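Side-chain contact in acid phosphatase (Bacillus anthracis, PDB 2I33), which probably hydrolyses phosphate monoesters at acid pH, using a magnesium-dependent active site of the HAD (haloacid dehalogenase) type: residues 108-113 with 118-123. Sequence-based numbering, arbitrary orientation.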
ATOM      1  N   ASP A 108       2.180  -1.462 -19.129  1.00 26.98           N
ATOM      2  CA  ASP A 108       3.164  -2.424 -19.628  1.00 27.58           C
ATOM      3  C   ASP A 108       2.759  -3.837 -19.276  1.00 26.97           C
ATOM      4  O   ASP A 108       2.934  -4.752 -20.073  1.00 27.66           O
ATOM      5  CB  ASP A 108       4.559  -2.126 -19.104  1.00 29.04           C
ATOM      6  CG  ASP A 108       5.192  -0.931 -19.780  1.00 33.22           C
ATOM      7  OD1 ASP A 108       4.748  -0.522 -20.885  1.00 35.33           O
ATOM      8  OD2 ASP A 108       6.183  -0.418 -19.207  1.00 38.20           O
ATOM      9  N   PHE A 109       2.184  -4.009 -18.088  1.00 26.16           N
ATOM     10  CA  PHE A 109       1.751  -5.330 -17.682  1.00 25.95           C
ATOM     11  C   PHE A 109       0.603  -5.781 -18.559  1.00 25.77           C
ATOM     12  O   PHE A 109       0.543  -6.931 -19.027  1.00 24.99           O
ATOM     13  CB  PHE A 109       1.342  -5.379 -16.215  1.00 25.93           C
ATOM     14  CG  PHE A 109       0.604  -6.621 -15.862  1.00 26.33           C
ATOM     15  CD1 PHE A 109       1.247  -7.848 -15.780  1.00 27.83           C
ATOM     16  CD2 PHE A 109      -0.773  -6.587 -15.680  1.00 27.88           C
ATOM     17  CE1 PHE A 109       0.537  -8.988 -15.511  1.00 28.31           C
ATOM     18  CE2 PHE A 109      -1.494  -7.756 -15.438  1.00 28.28           C
ATOM     19  CZ  PHE A 109      -0.839  -8.946 -15.345  1.00 27.06           C
ATOM     20  N   LEU A 110      -0.317  -4.861 -18.832  1.00 25.83           N
ATOM     21  CA  LEU A 110      -1.439  -5.238 -19.654  1.00 26.14           C
ATOM     22  C   LEU A 110      -1.013  -5.550 -21.105  1.00 25.90           C
ATOM     23  O   LEU A 110      -1.517  -6.483 -21.714  1.00 26.13           O
ATOM     24  CB  LEU A 110      -2.494  -4.136 -19.667  1.00 26.28           C
ATOM     25  CG  LEU A 110      -3.143  -3.889 -18.307  1.00 27.05           C
ATOM     26  CD1 LEU A 110      -3.926  -2.606 -18.329  1.00 29.17           C
ATOM     27  CD2 LEU A 110      -4.016  -5.063 -17.928  1.00 28.30           C
ATOM     28  N   LYS A 111      -0.085  -4.771 -21.661  1.00 27.07           N
ATOM     29  CA  LYS A 111       0.435  -5.062 -22.972  1.00 27.32           C
ATOM     30  C   LYS A 111       1.178  -6.396 -22.991  1.00 26.55           C
ATOM     31  O   LYS A 111       1.108  -7.117 -23.985  1.00 26.88           O
ATOM     32  CB  LYS A 111       1.337  -3.941 -23.474  1.00 28.14           C
ATOM     33  CG  LYS A 111       0.611  -2.632 -23.718  1.00 31.75           C
ATOM     34  CD  LYS A 111      -0.459  -2.701 -24.768  1.00 36.23           C
ATOM     35  CE  LYS A 111       0.101  -2.716 -26.173  1.00 38.87           C
ATOM     36  NZ  LYS A 111      -0.990  -2.956 -27.150  1.00 40.58           N
ATOM     37  N   TYR A 112       1.882  -6.722 -21.900  1.00 25.61           N
ATOM     38  CA  TYR A 112       2.533  -8.030 -21.803  1.00 26.12           C
ATOM     39  C   TYR A 112       1.523  -9.166 -21.820  1.00 25.75           C
ATOM     40  O   TYR A 112       1.629 -10.138 -22.565  1.00 25.82           O
ATOM     41  CB  TYR A 112       3.344  -8.125 -20.539  1.00 26.65           C
ATOM     42  CG  TYR A 112       4.013  -9.463 -20.371  1.00 27.09           C
ATOM     43  CD1 TYR A 112       5.182  -9.768 -21.056  1.00 27.81           C
ATOM     44  CD2 TYR A 112       3.488 -10.424 -19.513  1.00 27.56           C
ATOM     45  CE1 TYR A 112       5.798 -10.998 -20.903  1.00 29.11           C
ATOM     46  CE2 TYR A 112       4.104 -11.655 -19.367  1.00 28.91           C
ATOM     47  CZ  TYR A 112       5.259 -11.926 -20.046  1.00 27.52           C
ATOM     48  OH  TYR A 112       5.899 -13.154 -19.899  1.00 29.99           O
ATOM     49  N   THR A 113       0.514  -9.000 -20.981  1.00 25.19           N
ATOM     50  CA  THR A 113      -0.581  -9.942 -20.893  1.00 26.01           C
ATOM     51  C   THR A 113      -1.197 -10.173 -22.269  1.00 26.14           C
ATOM     52  O   THR A 113      -1.381 -11.324 -22.694  1.00 25.69           O
ATOM     53  CB  THR A 113      -1.607  -9.432 -19.882  1.00 26.28           C
ATOM     54  OG1 THR A 113      -0.993  -9.328 -18.591  1.00 28.04           O
ATOM     55  CG2 THR A 113      -2.760 -10.379 -19.807  1.00 26.93           C
ATOM     56  N   VAL A 118      -3.458 -13.640 -23.517  1.00 28.43           N
ATOM     57  CA  VAL A 118      -4.319 -13.739 -22.351  1.00 28.14           C
ATOM     58  C   VAL A 118      -5.360 -12.621 -22.435  1.00 28.24           C
ATOM     59  O   VAL A 118      -5.024 -11.437 -22.601  1.00 30.18           O
ATOM     60  CB  VAL A 118      -3.497 -13.642 -21.044  1.00 28.21           C
ATOM     61  CG1 VAL A 118      -4.401 -13.539 -19.805  1.00 28.48           C
ATOM     62  CG2 VAL A 118      -2.527 -14.818 -20.918  1.00 28.53           C
ATOM     63  N   ASP A 119      -6.614 -12.997 -22.271  1.00 27.80           N
ATOM     64  CA  ASP A 119      -7.688 -12.031 -22.237  1.00 27.28           C
ATOM     65  C   ASP A 119      -7.697 -11.217 -20.945  1.00 27.33           C
ATOM     66  O   ASP A 119      -7.412 -11.720 -19.862  1.00 27.15           O
ATOM     67  CB  ASP A 119      -9.055 -12.710 -22.422  1.00 26.99           C
ATOM     68  CG  ASP A 119      -9.347 -13.067 -23.877  1.00 29.39           C
ATOM     69  OD1 ASP A 119      -8.888 -12.304 -24.763  1.00 30.01           O
ATOM     70  OD2 ASP A 119     -10.058 -14.085 -24.122  1.00 29.83           O
ATOM     71  N   ILE A 120      -8.037  -9.945 -21.092  1.00 26.30           N
ATOM     72  CA  ILE A 120      -8.125  -9.019 -19.972  1.00 26.82           C
ATOM     73  C   ILE A 120      -9.570  -8.616 -19.784  1.00 26.51           C
ATOM     74  O   ILE A 120     -10.250  -8.240 -20.744  1.00 27.31           O
ATOM     75  CB  ILE A 120      -7.300  -7.764 -20.285  1.00 26.50           C
ATOM     76  CG1 ILE A 120      -5.829  -8.173 -20.477  1.00 28.53           C
ATOM     77  CG2 ILE A 120      -7.479  -6.699 -19.212  1.00 28.09           C
ATOM     78  CD1 ILE A 120      -5.016  -7.137 -21.197  1.00 28.85           C
ATOM     79  N   TYR A 121     -10.046  -8.678 -18.539  1.00 26.76           N
ATOM     80  CA  TYR A 121     -11.359  -8.145 -18.186  1.00 26.66           C
ATOM     81  C   TYR A 121     -11.216  -7.085 -17.145  1.00 27.48           C
ATOM     82  O   TYR A 121     -10.618  -7.304 -16.104  1.00 27.24           O
ATOM     83  CB  TYR A 121     -12.297  -9.231 -17.724  1.00 27.46           C
ATOM     84  CG  TYR A 121     -12.523 -10.105 -18.910  1.00 26.70           C
ATOM     85  CD1 TYR A 121     -13.452  -9.755 -19.874  1.00 26.72           C
ATOM     86  CD2 TYR A 121     -11.722 -11.218 -19.138  1.00 28.58           C
ATOM     87  CE1 TYR A 121     -13.609 -10.524 -21.018  1.00 27.68           C
ATOM     88  CE2 TYR A 121     -11.866 -11.980 -20.247  1.00 29.11           C
ATOM     89  CZ  TYR A 121     -12.805 -11.642 -21.189  1.00 27.68           C
ATOM     90  OH  TYR A 121     -12.934 -12.441 -22.304  1.00 30.67           O
ATOM     91  N   TYR A 122     -11.709  -5.909 -17.491  1.00 27.24           N
ATOM     92  CA  TYR A 122     -11.738  -4.785 -16.565  1.00 27.23           C
ATOM     93  C   TYR A 122     -13.105  -4.811 -15.897  1.00 27.02           C
ATOM     94  O   TYR A 122     -14.090  -4.386 -16.481  1.00 28.74           O
ATOM     95  CB  TYR A 122     -11.546  -3.455 -17.285  1.00 26.67           C
ATOM     96  CG  TYR A 122     -10.306  -3.385 -18.147  1.00 26.78           C
ATOM     97  CD1 TYR A 122      -9.078  -3.139 -17.599  1.00 27.84           C
ATOM     98  CD2 TYR A 122     -10.377  -3.573 -19.533  1.00 24.39           C
ATOM     99  CE1 TYR A 122      -7.948  -3.055 -18.371  1.00 26.68           C
ATOM    100  CE2 TYR A 122      -9.252  -3.510 -20.306  1.00 26.00           C
ATOM    101  CZ  TYR A 122      -8.038  -3.243 -19.724  1.00 27.46           C
ATOM    102  OH  TYR A 122      -6.905  -3.164 -20.494  1.00 27.90           O
ATOM    103  N   ILE A 123     -13.156  -5.292 -14.652  1.00 26.80           N
ATOM    104  CA  ILE A 123     -14.400  -5.368 -13.907  1.00 27.30           C
ATOM    105  C   ILE A 123     -14.368  -4.211 -12.919  1.00 26.73           C
ATOM    106  O   ILE A 123     -13.609  -4.234 -11.976  1.00 27.15           O
ATOM    107  CB  ILE A 123     -14.543  -6.724 -13.207  1.00 26.71           C
ATOM    108  CG1 ILE A 123     -14.499  -7.840 -14.257  1.00 27.49           C
ATOM    109  CG2 ILE A 123     -15.855  -6.767 -12.414  1.00 28.07           C
ATOM    110  CD1 ILE A 123     -14.550  -9.249 -13.693  1.00 28.14           C
TER
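Thr113, in the last turn of helix 106-115, and Val118, just ahead of strand 119-125, bring their CA atoms within 5.5 Å; the segment axes run at 138°, roughly antiparallel. One backbone hydrogen bond spans the turn, from Val118 N to Thr113 O (3.2 Å), with an N-H...O angle of 156°. Beside it, Thr113 CG2 packs 3.6 Å from Val118 CG1. That methyl stands anti to the backbone N of Thr113, which leaves OG1 to turn back into the helix and hydrogen-bond to Phe109 O at 2.9 Å. The carbonyl thus receives two donors, Thr113 N and OG1, the hydroxyl from above its plane. After the segment inserted behind strand 59-64, helix 106-115 leads back to the neighbouring parallel strand 119-125, completing a beta-alpha-beta crossover of the Rossmann-like HAD core; Leu110 and Ile120 both also touch Leu64. Across the interface, Ile120 lays CG1 against Thr113 CG2 (3.8 Å), and its CD1 reaches Leu110 O and CD2, the leucine and isoleucine side chains crossing nearly perpendicularly. Leu110 CD1 reaches the edge of the Tyr122 ring near its plane, closest to OH (3.7 Å), while Ile120 CG2 lies over one face, 3.5 Å above the ring plane but shifted toward the rim. Tyr122 OH is hydrogen-bonded to Pro144 O, which ties down the phenol end.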